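Local atomic coordinates of putative mandelate racemase (Zymomonas mobilis, PDB entry 2OX4), a protein that binds magnesium and probably acts as a lyase, perhaps a dehydratase, of the mandelate racemase group in the enolase superfamily. Residues 126-131 with 341-346; 132-137 with 165-170; 312-317 with 335-340. All coordinates share one frame; numbering follows the deposited sequence.

Interaction 1. Residues 126-131 with 341-346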
loop_
_atom_site.group_PDB
_atom_site.type_symbol
_atom_site.label_atom_id
_atom_site.label_comp_id
_atom_site.label_asym_id
_atom_site.label_seq_id
_atom_site.Cartn_x
_atom_site.Cartn_y
_atom_site.Cartn_z
ATOM N N LEU C 126 -36.319 10.270 18.182
ATOM C CA LEU C 126 -35.455 9.264 17.562
ATOM C C LEU C 126 -36.302 8.186 16.893
ATOM O O LEU C 126 -37.187 7.611 17.525
ATOM C CB LEU C 126 -34.569 8.601 18.628
ATOM C CG LEU C 126 -33.720 9.457 19.579
ATOM C CD1 LEU C 126 -33.111 8.557 20.644
ATOM C CD2 LEU C 126 -32.623 10.196 18.855
ATOM N N ARG C 127 -36.006 7.908 15.627
ATOM C CA ARG C 127 -36.538 6.732 14.945
ATOM C C ARG C 127 -36.111 5.450 15.655
ATOM O O ARG C 127 -34.977 5.338 16.116
ATOM C CB ARG C 127 -36.062 6.708 13.499
ATOM C CG ARG C 127 -36.699 5.615 12.681
ATOM C CD ARG C 127 -36.145 5.561 11.266
ATOM N NE ARG C 127 -36.871 4.573 10.477
ATOM C CZ ARG C 127 -36.413 3.998 9.366
ATOM N NH1 ARG C 127 -35.211 4.309 8.881
ATOM N NH2 ARG C 127 -37.161 3.100 8.737
ATOM N N VAL C 128 -37.029 4.489 15.750
ATOM C CA VAL C 128 -36.780 3.243 16.475
ATOM C C VAL C 128 -37.091 2.038 15.589
ATOM O O VAL C 128 -38.023 2.078 14.783
ATOM C CB VAL C 128 -37.642 3.149 17.774
ATOM C CG1 VAL C 128 -37.271 1.924 18.566
ATOM C CG2 VAL C 128 -37.470 4.401 18.649
ATOM N N TYR C 129 -36.305 0.970 15.728
ATOM C CA TYR C 129 -36.682 -0.321 15.161
ATOM C C TYR C 129 -37.008 -1.371 16.214
ATOM O O TYR C 129 -36.458 -1.358 17.321
ATOM C CB TYR C 129 -35.645 -0.832 14.132
ATOM C CG TYR C 129 -34.294 -1.336 14.643
ATOM C CD1 TYR C 129 -34.137 -2.634 15.145
ATOM C CD2 TYR C 129 -33.157 -0.535 14.543
ATOM C CE1 TYR C 129 -32.894 -3.096 15.589
ATOM C CE2 TYR C 129 -31.915 -0.996 14.965
ATOM C CZ TYR C 129 -31.783 -2.276 15.464
ATOM O OH TYR C 129 -30.543 -2.710 15.867
ATOM N N ALA C 130 -37.932 -2.261 15.867
ATOM C CA ALA C 130 -38.291 -3.382 16.709
ATOM C C ALA C 130 -37.299 -4.526 16.512
ATOM O O ALA C 130 -37.218 -5.087 15.417
ATOM C CB ALA C 130 -39.711 -3.850 16.348
ATOM N N SER C 131 -36.589 -4.884 17.582
ATOM C CA SER C 131 -35.398 -5.715 17.479
ATOM C C SER C 131 -35.587 -7.158 17.928
ATOM O O SER C 131 -36.098 -7.412 19.028
ATOM C CB SER C 131 -34.251 -5.106 18.272
ATOM O OG SER C 131 -33.048 -5.813 18.009
ATOM N N HIS C 341 -32.615 3.865 16.447
ATOM C CA HIS C 341 -32.492 3.312 17.802
ATOM C C HIS C 341 -33.028 1.873 17.875
ATOM O O HIS C 341 -34.103 1.566 17.357
ATOM C CB HIS C 341 -33.217 4.204 18.823
ATOM C CG HIS C 341 -33.165 3.666 20.221
ATOM N ND1 HIS C 341 -32.175 4.013 21.114
ATOM C CD2 HIS C 341 -33.959 2.777 20.866
ATOM C CE1 HIS C 341 -32.366 3.373 22.252
ATOM N NE2 HIS C 341 -33.443 2.615 22.130
ATOM N N GLU C 342 -32.268 0.995 18.519
ATOM C CA GLU C 342 -32.652 -0.397 18.690
ATOM C C GLU C 342 -33.537 -0.538 19.919
ATOM O O GLU C 342 -33.121 -0.205 21.042
ATOM C CB GLU C 342 -31.413 -1.263 18.897
ATOM C CG GLU C 342 -31.765 -2.712 19.168
ATOM C CD GLU C 342 -30.554 -3.619 19.289
ATOM O OE1 GLU C 342 -29.446 -3.141 19.637
ATOM O OE2 GLU C 342 -30.727 -4.827 19.042
ATOM N N HIS C 343 -34.746 -1.055 19.723
ATOM C CA HIS C 343 -35.592 -1.353 20.877
ATOM C C HIS C 343 -35.807 -2.853 21.003
ATOM O O HIS C 343 -36.504 -3.462 20.185
ATOM C CB HIS C 343 -36.921 -0.585 20.823
ATOM C CG HIS C 343 -37.727 -0.710 22.079
ATOM N ND1 HIS C 343 -37.234 -0.356 23.319
ATOM C CD2 HIS C 343 -38.987 -1.167 22.290
ATOM C CE1 HIS C 343 -38.159 -0.583 24.239
ATOM N NE2 HIS C 343 -39.224 -1.088 23.643
ATOM N N HIS C 344 -35.162 -3.437 22.017
ATOM C CA HIS C 344 -35.000 -4.882 22.113
ATOM C C HIS C 344 -36.249 -5.491 22.712
ATOM O O HIS C 344 -36.864 -4.913 23.623
ATOM C CB HIS C 344 -33.779 -5.241 22.964
ATOM C CG HIS C 344 -33.247 -6.617 22.710
ATOM N ND1 HIS C 344 -33.930 -7.761 23.071
ATOM C CD2 HIS C 344 -32.085 -7.035 22.150
ATOM C CE1 HIS C 344 -33.217 -8.823 22.740
ATOM N NE2 HIS C 344 -32.092 -8.411 22.179
ATOM N N GLN C 345 -36.615 -6.659 22.189
ATOM C CA GLN C 345 -37.782 -7.403 22.669
ATOM C C GLN C 345 -37.733 -7.764 24.163
ATOM O O GLN C 345 -38.776 -7.856 24.817
ATOM C CB GLN C 345 -38.061 -8.632 21.784
ATOM C CG GLN C 345 -37.035 -9.774 21.868
ATOM C CD GLN C 345 -37.298 -10.725 23.034
ATOM O OE1 GLN C 345 -36.438 -10.919 23.892
ATOM N NE2 GLN C 345 -38.496 -11.310 23.074
ATOM N N LYS C 346 -36.526 -7.950 24.705
ATOM C CA LYS C 346 -36.373 -8.311 26.118
ATOM C C LYS C 346 -36.999 -7.275 27.069
ATOM O O LYS C 346 -37.483 -7.631 28.136
ATOM C CB LYS C 346 -34.901 -8.584 26.465
ATOM C CG LYS C 346 -34.092 -7.339 26.818
ATOM C CD LYS C 346 -32.762 -7.311 26.121
ATOM C CE LYS C 346 -31.723 -8.013 26.925
ATOM N NZ LYS C 346 -30.712 -8.682 26.048
#

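Interaction 2. Residues 132-137 with 165-170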
loop_
_atom_site.group_PDB
_atom_site.type_symbol
_atom_site.label_atom_id
_atom_site.label_comp_id
_atom_site.label_asym_id
_atom_site.label_seq_id
_atom_site.Cartn_x
_atom_site.Cartn_y
_atom_site.Cartn_z
ATOM N N GLN C 132 -35.093 -8.075 17.086
ATOM C CA GLN C 132 -34.980 -9.517 17.364
ATOM C C GLN C 132 -36.354 -10.191 17.298
ATOM O O GLN C 132 -36.801 -10.817 18.262
ATOM C CB GLN C 132 -34.238 -9.826 18.690
ATOM C CG GLN C 132 -32.901 -9.059 18.909
ATOM C CD GLN C 132 -31.777 -9.451 17.946
ATOM O OE1 GLN C 132 -31.939 -10.325 17.096
ATOM N NE2 GLN C 132 -30.615 -8.809 18.100
ATOM N N LEU C 133 -37.009 -10.037 16.147
ATOM C CA LEU C 133 -38.357 -10.578 15.910
ATOM C C LEU C 133 -38.407 -12.093 16.028
ATOM O O LEU C 133 -39.454 -12.659 16.350
ATOM C CB LEU C 133 -38.864 -10.205 14.517
ATOM C CG LEU C 133 -39.070 -8.762 14.067
ATOM C CD1 LEU C 133 -39.521 -8.780 12.608
ATOM C CD2 LEU C 133 -40.059 -8.020 14.943
ATOM N N GLN C 134 -37.279 -12.748 15.756
ATOM C CA GLN C 134 -37.204 -14.209 15.829
ATOM C C GLN C 134 -37.443 -14.781 17.241
ATOM O O GLN C 134 -37.628 -15.990 17.391
ATOM C CB GLN C 134 -35.885 -14.715 15.218
ATOM C CG GLN C 134 -34.662 -14.555 16.108
ATOM C CD GLN C 134 -34.052 -13.157 16.086
ATOM O OE1 GLN C 134 -34.508 -12.268 15.364
ATOM N NE2 GLN C 134 -33.001 -12.963 16.887
ATOM N N PHE C 135 -37.448 -13.919 18.261
ATOM C CA PHE C 135 -37.742 -14.331 19.641
ATOM C C PHE C 135 -39.153 -13.929 20.088
ATOM O O PHE C 135 -39.512 -14.084 21.263
ATOM C CB PHE C 135 -36.720 -13.749 20.620
ATOM C CG PHE C 135 -35.334 -14.295 20.443
ATOM C CD1 PHE C 135 -35.124 -15.662 20.307
ATOM C CD2 PHE C 135 -34.237 -13.440 20.407
ATOM C CE1 PHE C 135 -33.841 -16.169 20.143
ATOM C CE2 PHE C 135 -32.953 -13.938 20.240
ATOM C CZ PHE C 135 -32.756 -15.306 20.105
ATOM N N GLY C 136 -39.936 -13.407 19.151
ATOM C CA GLY C 136 -41.273 -12.908 19.444
ATOM C C GLY C 136 -41.303 -11.426 19.782
ATOM O O GLY C 136 -40.484 -10.933 20.573
ATOM N N TRP C 137 -42.253 -10.717 19.180
ATOM C CA TRP C 137 -42.610 -9.370 19.613
ATOM C C TRP C 137 -43.917 -9.403 20.426
ATOM O O TRP C 137 -44.963 -9.003 19.926
ATOM C CB TRP C 137 -42.745 -8.459 18.384
ATOM C CG TRP C 137 -42.690 -6.999 18.737
ATOM C CD1 TRP C 137 -43.732 -6.122 18.764
ATOM C CD2 TRP C 137 -41.526 -6.255 19.130
ATOM N NE1 TRP C 137 -43.295 -4.880 19.149
ATOM C CE2 TRP C 137 -41.944 -4.932 19.383
ATOM C CE3 TRP C 137 -40.171 -6.580 19.294
ATOM C CZ2 TRP C 137 -41.059 -3.930 19.784
ATOM C CZ3 TRP C 137 -39.291 -5.582 19.696
ATOM C CH2 TRP C 137 -39.741 -4.273 19.938
ATOM N N VAL C 165 -37.742 -3.061 11.365
ATOM C CA VAL C 165 -37.588 -4.240 12.201
ATOM C C VAL C 165 -36.211 -4.867 11.981
ATOM O O VAL C 165 -35.605 -4.690 10.918
ATOM C CB VAL C 165 -38.672 -5.316 11.872
ATOM C CG1 VAL C 165 -40.084 -4.779 12.169
ATOM C CG2 VAL C 165 -38.561 -5.768 10.416
ATOM N N LYS C 166 -35.735 -5.610 12.978
ATOM C CA LYS C 166 -34.525 -6.411 12.805
ATOM C C LYS C 166 -34.758 -7.871 13.154
ATOM O O LYS C 166 -35.401 -8.188 14.150
ATOM C CB LYS C 166 -33.366 -5.860 13.638
ATOM C CG LYS C 166 -32.038 -6.624 13.429
ATOM C CD LYS C 166 -30.877 -5.926 14.146
ATOM C CE LYS C 166 -30.710 -6.397 15.584
ATOM N NZ LYS C 166 -29.663 -5.544 16.252
ATOM N N VAL C 167 -34.206 -8.758 12.337
ATOM C CA VAL C 167 -34.428 -10.184 12.518
ATOM C C VAL C 167 -33.151 -10.967 12.186
ATOM O O VAL C 167 -32.418 -10.610 11.251
ATOM C CB VAL C 167 -35.633 -10.649 11.671
ATOM C CG1 VAL C 167 -35.422 -10.355 10.182
ATOM C CG2 VAL C 167 -35.967 -12.104 11.935
ATOM N N ASP C 168 -32.879 -11.989 12.994
ATOM C CA ASP C 168 -31.882 -13.015 12.675
ATOM C C ASP C 168 -32.616 -14.172 12.009
ATOM O O ASP C 168 -33.396 -14.877 12.663
ATOM C CB ASP C 168 -31.180 -13.480 13.955
ATOM C CG ASP C 168 -30.059 -14.499 13.693
ATOM O OD1 ASP C 168 -29.997 -15.102 12.596
ATOM O OD2 ASP C 168 -29.228 -14.688 14.604
ATOM N N VAL C 169 -32.357 -14.358 10.718
ATOM C CA VAL C 169 -33.078 -15.355 9.916
ATOM C C VAL C 169 -32.311 -16.675 9.705
ATOM O O VAL C 169 -32.860 -17.621 9.133
ATOM C CB VAL C 169 -33.579 -14.781 8.561
ATOM C CG1 VAL C 169 -34.547 -13.620 8.788
ATOM C CG2 VAL C 169 -32.403 -14.328 7.679
ATOM N N LEU C 170 -31.052 -16.734 10.162
ATOM C CA LEU C 170 -30.218 -17.938 9.976
ATOM C C LEU C 170 -30.080 -18.786 11.222
ATOM O O LEU C 170 -29.784 -19.982 11.120
ATOM C CB LEU C 170 -28.820 -17.582 9.410
ATOM C CG LEU C 170 -28.775 -16.932 8.022
ATOM C CD1 LEU C 170 -27.370 -16.385 7.686
ATOM C CD2 LEU C 170 -29.260 -17.860 6.921
HETATM O O HOH W 1 -31.045 -15.268 17.002
#

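Interaction 3. Residues 312-317 with 335-340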
loop_
_atom_site.group_PDB
_atom_site.type_symbol
_atom_site.label_atom_id
_atom_site.label_comp_id
_atom_site.label_asym_id
_atom_site.label_seq_id
_atom_site.Cartn_x
_atom_site.Cartn_y
_atom_site.Cartn_z
ATOM N N VAL C 312 -19.940 7.724 8.554
ATOM C CA VAL C 312 -20.480 6.533 9.184
ATOM C C VAL C 312 -21.503 7.040 10.192
ATOM O O VAL C 312 -21.297 8.083 10.819
ATOM C CB VAL C 312 -19.354 5.743 9.905
ATOM C CG1 VAL C 312 -19.908 4.609 10.763
ATOM C CG2 VAL C 312 -18.345 5.178 8.886
ATOM N N THR C 313 -22.622 6.333 10.329
ATOM C CA THR C 313 -23.622 6.766 11.306
ATOM C C THR C 313 -23.735 5.753 12.428
ATOM O O THR C 313 -23.074 4.722 12.389
ATOM C CB THR C 313 -24.983 7.057 10.659
ATOM O OG1 THR C 313 -25.497 5.877 10.055
ATOM C CG2 THR C 313 -24.857 8.170 9.620
ATOM N N VAL C 314 -24.546 6.064 13.440
ATOM C CA VAL C 314 -24.471 5.371 14.713
ATOM C C VAL C 314 -25.846 4.860 15.137
ATOM O O VAL C 314 -26.842 5.583 15.066
ATOM C CB VAL C 314 -23.894 6.282 15.832
ATOM C CG1 VAL C 314 -23.652 5.469 17.102
ATOM C CG2 VAL C 314 -22.596 6.963 15.367
ATOM N N GLN C 315 -25.892 3.606 15.569
ATOM C CA GLN C 315 -27.042 3.093 16.330
ATOM C C GLN C 315 -26.479 2.425 17.575
ATOM O O GLN C 315 -25.821 1.403 17.459
ATOM C CB GLN C 315 -27.800 2.038 15.486
ATOM C CG GLN C 315 -28.821 1.178 16.303
ATOM C CD GLN C 315 -28.537 -0.312 16.224
ATOM O OE1 GLN C 315 -28.680 -0.934 15.169
ATOM N NE2 GLN C 315 -28.131 -0.894 17.346
ATOM N N ALA C 316 -26.731 2.981 18.759
ATOM C CA ALA C 316 -26.243 2.347 19.975
ATOM C C ALA C 316 -26.788 0.921 20.028
ATOM O O ALA C 316 -27.962 0.685 19.739
ATOM C CB ALA C 316 -26.653 3.117 21.208
ATOM N N HIS C 317 -25.932 -0.023 20.383
ATOM C CA HIS C 317 -26.416 -1.345 20.760
ATOM C C HIS C 317 -27.064 -1.253 22.127
ATOM O O HIS C 317 -26.445 -0.778 23.088
ATOM C CB HIS C 317 -25.280 -2.356 20.796
ATOM C CG HIS C 317 -25.691 -3.694 21.316
ATOM N ND1 HIS C 317 -25.469 -4.083 22.620
ATOM C CD2 HIS C 317 -26.314 -4.734 20.712
ATOM C CE1 HIS C 317 -25.942 -5.303 22.798
ATOM N NE2 HIS C 317 -26.459 -5.721 21.656
ATOM N N ILE C 335 -25.713 13.328 19.351
ATOM C CA ILE C 335 -24.758 13.204 18.227
ATOM C C ILE C 335 -25.437 13.567 16.895
ATOM O O ILE C 335 -26.617 13.263 16.707
ATOM C CB ILE C 335 -24.102 11.776 18.140
ATOM C CG1 ILE C 335 -25.166 10.677 17.986
ATOM C CG2 ILE C 335 -23.183 11.509 19.362
ATOM C CD1 ILE C 335 -24.596 9.287 17.607
ATOM N N PRO C 336 -24.707 14.229 15.976
ATOM C CA PRO C 336 -25.278 14.556 14.661
ATOM C C PRO C 336 -25.467 13.349 13.730
ATOM O O PRO C 336 -26.398 13.354 12.911
ATOM C CB PRO C 336 -24.274 15.556 14.072
ATOM C CG PRO C 336 -22.975 15.208 14.716
ATOM C CD PRO C 336 -23.336 14.755 16.117
ATOM N N ASN C 337 -24.617 12.326 13.869
ATOM C CA ASN C 337 -24.601 11.197 12.945
ATOM C C ASN C 337 -25.369 9.979 13.473
ATOM O O ASN C 337 -24.884 8.861 13.454
ATOM C CB ASN C 337 -23.163 10.831 12.480
ATOM C CG ASN C 337 -22.193 10.524 13.649
ATOM O OD1 ASN C 337 -22.320 11.078 14.738
ATOM N ND2 ASN C 337 -21.199 9.650 13.397
ATOM N N PHE C 338 -26.585 10.210 13.949
ATOM C CA PHE C 338 -27.444 9.138 14.451
ATOM C C PHE C 338 -28.209 8.480 13.299
ATOM O O PHE C 338 -28.729 9.175 12.428
ATOM C CB PHE C 338 -28.430 9.735 15.481
ATOM C CG PHE C 338 -29.577 8.822 15.850
ATOM C CD1 PHE C 338 -29.379 7.748 16.708
ATOM C CD2 PHE C 338 -30.860 9.071 15.366
ATOM C CE1 PHE C 338 -30.446 6.914 17.072
ATOM C CE2 PHE C 338 -31.930 8.248 15.716
ATOM C CZ PHE C 338 -31.721 7.171 16.569
ATOM N N CYS C 339 -28.288 7.144 13.305
ATOM C CA CYS C 339 -29.031 6.396 12.282
ATOM C C CYS C 339 -30.459 6.047 12.768
ATOM O O CYS C 339 -31.463 6.510 12.204
ATOM C CB CYS C 339 -28.277 5.101 11.919
ATOM S SG CYS C 339 -29.170 4.071 10.742
ATOM N N ILE C 340 -30.533 5.245 13.823
ATOM C CA ILE C 340 -31.798 4.625 14.272
ATOM C C ILE C 340 -31.553 4.028 15.663
ATOM O O ILE C 340 -30.399 3.770 16.038
ATOM C CB ILE C 340 -32.307 3.563 13.255
ATOM C CG1 ILE C 340 -33.779 3.206 13.517
ATOM C CG2 ILE C 340 -31.375 2.335 13.194
ATOM C CD1 ILE C 340 -34.405 2.363 12.414
#

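Interaction 1. Residues 126-131 with 341-346
A parallel strand pair closes the barrel here: the first strand, 126-131, lies beside the last, 341-344, in the modified (beta/alpha)7beta barrel characteristic of the enolase superfamily. The strand axes approach to 4.7 Å and cross at -37°. Five backbone hydrogen bonds join the two segments. The bond from Tyr129 N to His341 O is short, 2.8 Å, and nearly along the carbonyl axis, whereas the last, from Gln345 N to Ser131 O, stretches to 3.3 Å where the second strand gives way to a 3-10 turn. Tyr129, Ser131, Glu342 and His344 share one face, the one turned into the barrel. The Tyr129 ring, in the crowded position between backbone N and carbonyl carbon (chi1 72°), has Glu342 CA over its face, 3.9 Å from the centroid and 16° off the normal, a CH-pi contact. Glu342 then runs extended past the phenol, and its OE2 receives the Ser131 OG hydroxyl on the anti lone pair at 2.7 Å; Lys166 adds a salt bridge to that same oxygen. On the other face Val128 CG1 presses against His343 CB at 3.4 Å and meets the His341 ring at its edge. Outside this face lies helix 322-333, which sets Leu329 against His341 and bonds that imidazole through Glu325 and Glu332, while strand 164-167 flanks 126-131 by backbone hydrogen bonds to Ala130.

Interaction 2. Residues 132-137 with 165-170
Lys166 O is gripped by two backbone donors of the opposing loop, Gln132 N and Leu133 N. The Leu133 N bond to Lys166 O is the straighter, 3.2 Å long with 168° at the hydrogen and lying in the carbonyl plane; Gln132 N reaches Lys166 O at 3.0 Å from above that plane and more bent. Two consecutive N-H groups can converge on one oxygen because the chain turns sharply at Gln132, where phi is positive (74°), and enters the 3-10 turn 133-135. Next along, the Gln134 amide works at both ends. Its CG takes the crowded position between backbone N and carbonyl carbon and the chain bends again at chi2, which brings OE1 to 2.9 Å from Asp168 N, the donor standing well above the amide carbonyl plane. Gln134 NE2, in turn, donates almost straight within its own amide plane to Gln132 OE1 at 2.9 Å, and a water that it holds weakly is shared with Asp168 OD2. The segments flank a beta-alpha-beta crossover: 132-137 leaves strand 126-131 for helix 147-159, which returns the chain into strand 164-167. An alanine in place of Gln134 would remove the amide joining Asp168 N to Gln132 OE1 and would probably loosen the loop from 165-170. Deeper under the loop Leu133 CD1 abuts Val165 CB at 3.6 Å, the two side chains crossing at about a right angle below Ala154 and Ala157 of the helix. On the pocket side Gln132 and Lys166 lie side by side, Gln132 NE2 being 3.5 Å from Lys166 CE; their polar ends go on to metal ligands, Gln132 NE2 to Glu215 and Lys166 NZ to Glu241. Asp168 OD1 accepts from Leu170 N, closing an Asx turn, and its OD2 bonds His217.

Interaction 3. Residues 312-317 with 335-340
Val314, Asn337 and Thr313 bury the most surface where the short strand 313-314 meets the irregular chain that leads from helix 322-333 into strand 341-344. Val314 is held through both backbone and side chain. Its O accepts from Cys339 N at 2.8 Å, an almost straight bond (169°) whose donor stands above the carbonyl plane, while Val314 N makes only a weak, bent bond to Asn337 O; together they give a single bridge, Val314 to Phe338, in place of extended strand pairing. The isopropyl group sits between two neighbours: Val314 CB meets Ile335 CD1 at 3.6 Å, the chains crossing at about a right angle, and CG2 rests against the Asn337 amide. Asn337 adopts the crowded rotamer (chi1 56°), which swings its amide back to the strand so that ND2 donates to Val312 O at 3.0 Å, each atom close to the other group's plane but the planes steeply inclined. Ala304 O of helix 296-309 is a second acceptor for that ND2, so the amide ties the helix, the strand and the loop together. Thr313 packs on the other side, its CB 3.3 Å from Asn337 O and its OG1 3.4 Å from Cys339 CB. Further along, the polar bonding gives out: Ile340 O is buried without a hydrogen-bond partner and faces Gln315 CG at 3.0 Å and the Gln315 CA-H. Cohesion here therefore rests on two sound hydrogen bonds, one weak one and apolar packing, and the closure between the seventh and eighth barrel strands probably pays for its irregular path with one unsatisfied carbonyl.

In the fold
Tyr129 of interaction 1 ties the three contacts together through its hydroxyl: Tyr129 OH lies 3.0 Å from Lys166 NZ of interaction 2 and 2.7 Å from Gln315 OE1 of interaction 3. Interactions 1 and 2 are also continuous through the sheet, with Ala130 O 2.9 Å from Lys166 N, and their centres are about 11 Å apart. Interactions 2 and 3, about 21 Å apart between centres, do not touch. All three border the magnesium site formed by Glu215, Glu241 and Glu267: the side chains of Lys166, Glu342 and Gln315 come within about 4, 5 and 7 Å of the ion. Barrel closure and the polar shell beside the metal thus share residues.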